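Local coordinates for putative methyltransferase protein (Bacteroides fragilis, PDB 5BP9), which binds S-adenosyl-L-homocysteine and is probably an S-adenosylmethionine-dependent methyltransferase, at residues M199-L204 / L244-Q249. Sequence-based numbering, arbitrary orientation.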
HETATM    1  N   MSE A 199      -7.060   5.583  -2.453  1.00 13.69           N
HETATM    2  CA  MSE A 199      -6.628   4.698  -1.351  1.00 13.78           C
HETATM    3  C   MSE A 199      -7.740   3.777  -0.967  1.00 13.47           C
HETATM    4  O   MSE A 199      -8.856   4.226  -0.752  1.00 15.22           O
HETATM    5  CB  MSE A 199      -6.267   5.566  -0.124  1.00 15.70           C
HETATM    6  CG  MSE A 199      -5.852   4.750   1.124  1.00 14.84           C
HETATM    7 SE   MSE A 199      -5.701   5.903   2.720  1.00 16.91          SE
HETATM    8  CE  MSE A 199      -3.921   6.333   2.116  1.00 17.22           C
ATOM      9  N   ASP A 200      -7.434   2.494  -0.829  1.00 13.02           N
ATOM     10  CA  ASP A 200      -8.393   1.547  -0.289  1.00 14.39           C
ATOM     11  C   ASP A 200      -8.006   1.164   1.140  1.00 13.56           C
ATOM     12  O   ASP A 200      -6.841   1.182   1.521  1.00 14.19           O
ATOM     13  CB  ASP A 200      -8.509   0.311  -1.168  1.00 15.61           C
ATOM     14  CG  ASP A 200      -7.324  -0.607  -1.015  1.00 24.22           C
ATOM     15  OD1 ASP A 200      -6.184  -0.153  -1.162  1.00 30.23           O
ATOM     16  OD2 ASP A 200      -7.490  -1.767  -0.664  1.00 23.07           O
ATOM     17  N   SER A 201      -9.019   0.852   1.930  1.00 13.44           N
ATOM     18  CA  SER A 201      -8.806   0.257   3.254  1.00 12.97           C
ATOM     19  C   SER A 201     -10.046  -0.531   3.667  1.00 14.93           C
ATOM     20  O   SER A 201     -10.919  -0.816   2.856  1.00 15.23           O
ATOM     21  CB  SER A 201      -8.451   1.348   4.279  1.00 11.66           C
ATOM     22  OG  SER A 201      -7.865   0.765   5.445  1.00 13.96           O
ATOM     23  N   SER A 202     -10.108  -0.850   4.949  1.00 14.78           N
ATOM     24  CA  SER A 202     -11.149  -1.710   5.530  1.00 16.68           C
ATOM     25  C   SER A 202     -11.473  -1.230   6.929  1.00 15.07           C
ATOM     26  O   SER A 202     -10.574  -0.782   7.638  1.00 15.42           O
ATOM     27  CB  SER A 202     -10.680  -3.177   5.631  1.00 19.83           C
ATOM     28  OG  SER A 202     -10.542  -3.768   4.377  1.00 27.65           O
ATOM     29  N   ASP A 203     -12.752  -1.319   7.321  1.00 15.06           N
ATOM     30  CA  ASP A 203     -13.150  -1.166   8.731  1.00 15.68           C
ATOM     31  C   ASP A 203     -13.076  -2.514   9.422  1.00 15.26           C
ATOM     32  O   ASP A 203     -13.917  -3.375   9.176  1.00 17.13           O
ATOM     33  CB  ASP A 203     -14.581  -0.590   8.842  1.00 16.41           C
ATOM     34  CG  ASP A 203     -14.946  -0.227  10.249  1.00 18.95           C
ATOM     35  OD1 ASP A 203     -14.119  -0.496  11.172  1.00 16.22           O
ATOM     36  OD2 ASP A 203     -16.057   0.354  10.420  1.00 22.26           O
ATOM     37  N   LEU A 204     -12.079  -2.706  10.277  1.00 14.85           N
ATOM     38  CA  LEU A 204     -11.891  -3.989  10.973  1.00 15.29           C
ATOM     39  C   LEU A 204     -12.693  -4.153  12.249  1.00 15.23           C
ATOM     40  O   LEU A 204     -12.486  -5.130  12.947  1.00 15.66           O
ATOM     41  CB  LEU A 204     -10.399  -4.230  11.310  1.00 16.36           C
ATOM     42  CG  LEU A 204      -9.436  -4.296  10.117  1.00 20.02           C
ATOM     43  CD1 LEU A 204      -8.089  -4.802  10.627  1.00 24.01           C
ATOM     44  CD2 LEU A 204      -9.971  -5.150   8.962  1.00 22.49           C
ATOM     45  N   LEU A 244      -1.603  -0.012   9.227  1.00 11.61           N
ATOM     46  CA  LEU A 244      -2.860   0.643   9.563  1.00 10.67           C
ATOM     47  C   LEU A 244      -3.989   0.238   8.631  1.00 10.98           C
ATOM     48  O   LEU A 244      -3.885   0.362   7.396  1.00 13.55           O
ATOM     49  CB  LEU A 244      -2.692   2.154   9.470  1.00 11.74           C
ATOM     50  CG  LEU A 244      -3.930   3.024   9.769  1.00 12.06           C
ATOM     51  CD1 LEU A 244      -4.366   2.927  11.224  1.00 13.41           C
ATOM     52  CD2 LEU A 244      -3.634   4.466   9.381  1.00 12.90           C
ATOM     53  N   TYR A 245      -5.080  -0.234   9.225  1.00 11.56           N
ATOM     54  CA  TYR A 245      -6.391  -0.301   8.562  1.00 12.07           C
ATOM     55  C   TYR A 245      -7.220   0.836   9.130  1.00 14.53           C
ATOM     56  O   TYR A 245      -7.107   1.140  10.302  1.00 14.89           O
ATOM     57  CB  TYR A 245      -7.087  -1.644   8.841  1.00 13.06           C
ATOM     58  CG  TYR A 245      -6.352  -2.831   8.285  1.00 14.79           C
ATOM     59  CD1 TYR A 245      -5.235  -3.340   8.943  1.00 16.33           C
ATOM     60  CD2 TYR A 245      -6.758  -3.436   7.119  1.00 15.01           C
ATOM     61  CE1 TYR A 245      -4.528  -4.411   8.430  1.00 17.31           C
ATOM     62  CE2 TYR A 245      -6.061  -4.522   6.596  1.00 17.09           C
ATOM     63  CZ  TYR A 245      -4.944  -5.005   7.254  1.00 18.35           C
ATOM     64  OH  TYR A 245      -4.232  -6.082   6.739  1.00 20.95           O
ATOM     65  N   ILE A 246      -8.014   1.491   8.296  1.00 13.05           N
ATOM     66  CA  ILE A 246      -8.732   2.667   8.762  1.00 13.19           C
ATOM     67  C   ILE A 246     -10.116   2.691   8.124  1.00 14.44           C
ATOM     68  O   ILE A 246     -10.277   2.518   6.901  1.00 14.15           O
ATOM     69  CB  ILE A 246      -7.917   3.956   8.499  1.00 13.47           C
ATOM     70  CG1 ILE A 246      -8.556   5.174   9.173  1.00 14.00           C
ATOM     71  CG2 ILE A 246      -7.721   4.201   6.999  1.00 14.81           C
ATOM     72  CD1 ILE A 246      -7.668   6.394   9.177  1.00 15.04           C
ATOM     73  N   ASP A 247     -11.126   2.866   8.968  1.00 13.47           N
ATOM     74  CA  ASP A 247     -12.508   3.038   8.466  1.00 13.13           C
ATOM     75  C   ASP A 247     -12.690   4.405   7.827  1.00 13.40           C
ATOM     76  O   ASP A 247     -11.934   5.348   8.136  1.00 12.83           O
ATOM     77  CB  ASP A 247     -13.514   2.810   9.613  1.00 14.61           C
ATOM     78  CG  ASP A 247     -13.504   3.920  10.616  1.00 14.60           C
ATOM     79  OD1 ASP A 247     -12.718   3.860  11.561  1.00 15.53           O
ATOM     80  OD2 ASP A 247     -14.241   4.908  10.425  1.00 15.90           O
ATOM     81  N   PHE A 248     -13.690   4.525   6.944  1.00 14.56           N
ATOM     82  CA  PHE A 248     -13.842   5.763   6.173  1.00 14.77           C
ATOM     83  C   PHE A 248     -14.078   7.005   7.055  1.00 14.94           C
ATOM     84  O   PHE A 248     -13.534   8.085   6.768  1.00 14.61           O
ATOM     85  CB  PHE A 248     -14.966   5.669   5.117  1.00 15.58           C
ATOM     86  CG  PHE A 248     -15.128   6.950   4.333  1.00 15.70           C
ATOM     87  CD1 PHE A 248     -14.242   7.260   3.309  1.00 16.14           C
ATOM     88  CD2 PHE A 248     -16.075   7.895   4.691  1.00 17.59           C
ATOM     89  CE1 PHE A 248     -14.347   8.447   2.615  1.00 17.30           C
ATOM     90  CE2 PHE A 248     -16.177   9.087   4.010  1.00 19.13           C
ATOM     91  CZ  PHE A 248     -15.315   9.368   2.976  1.00 20.16           C
ATOM     92  N   GLN A 249     -14.876   6.881   8.119  1.00 14.39           N
ATOM     93  CA  GLN A 249     -15.155   8.063   8.941  1.00 14.79           C
ATOM     94  C   GLN A 249     -13.894   8.541   9.650  1.00 14.12           C
ATOM     95  O   GLN A 249     -13.642   9.755   9.765  1.00 15.83           O
ATOM     96  CB  GLN A 249     -16.278   7.850   9.958  1.00 15.46           C
ATOM     97  CG  GLN A 249     -17.644   7.676   9.323  1.00 22.17           C
ATOM     98  CD  GLN A 249     -17.778   6.339   8.619  1.00 24.86           C
ATOM     99  OE1 GLN A 249     -17.429   5.304   9.184  1.00 27.35           O
ATOM    100  NE2 GLN A 249     -18.229   6.351   7.376  1.00 35.49           N
TER
HETATM  101  O   HOH W   1     -17.234   2.469   8.793  1.00 30.95           O
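L204 lays its CD1 methyl over one face of the Y245 ring, a CH-pi contact in which CD1 stands 26° off the ring normal. The methyl is displaced toward the rim, 3.5 Å from Y245 CG. L204 CG lies anti to its own carbonyl carbon, and the extended second torsion then carries CD1 over the ring. The ring's edge receives S202, whose CB lies 4.2 Å from Y245 CD2, while I227 and F229 of strand 226-233 add apolar neighbours. Leucine's branched methyls suit the ring face, and the tyrosine offers a flat surface to them; its side chain also comes within about 4 Å of a bound ETE molecule.

The one hydrogen bond between the segments runs from I246 N to S201 OG, over 2.9 Å at a nearly straight 165°. S201 OG is also hydrogen-bonded to S171 and N169. A small hydroxyl that can both give and accept fits this buried meeting of several polar groups. I246 starts away from the strand and its side chain touches M180 and L177, while CG2 stays 3.8 Å from S201 OG.

Farther along, D203 and D247 lie side by side with carboxylate planes 39° apart, D203 CG resting 3.4 Å from D247 CB. Their OD1 atoms stay 4.6 Å apart. As N-cap of helix 248-257, D247 has a short carboxylate that caps a backbone N in the first turn; a water donates to both D203 OD2 and Q249 OE1.

The segments therefore join the end of strand 195-202 in the mixed sheet to the link between strand 236-244 and that helix. Repulsion between the carboxylates is probably eased by Y224 OH and R205 N at D203, and by Y223 OH, T250 OG1 and the helix N-terminus at D247.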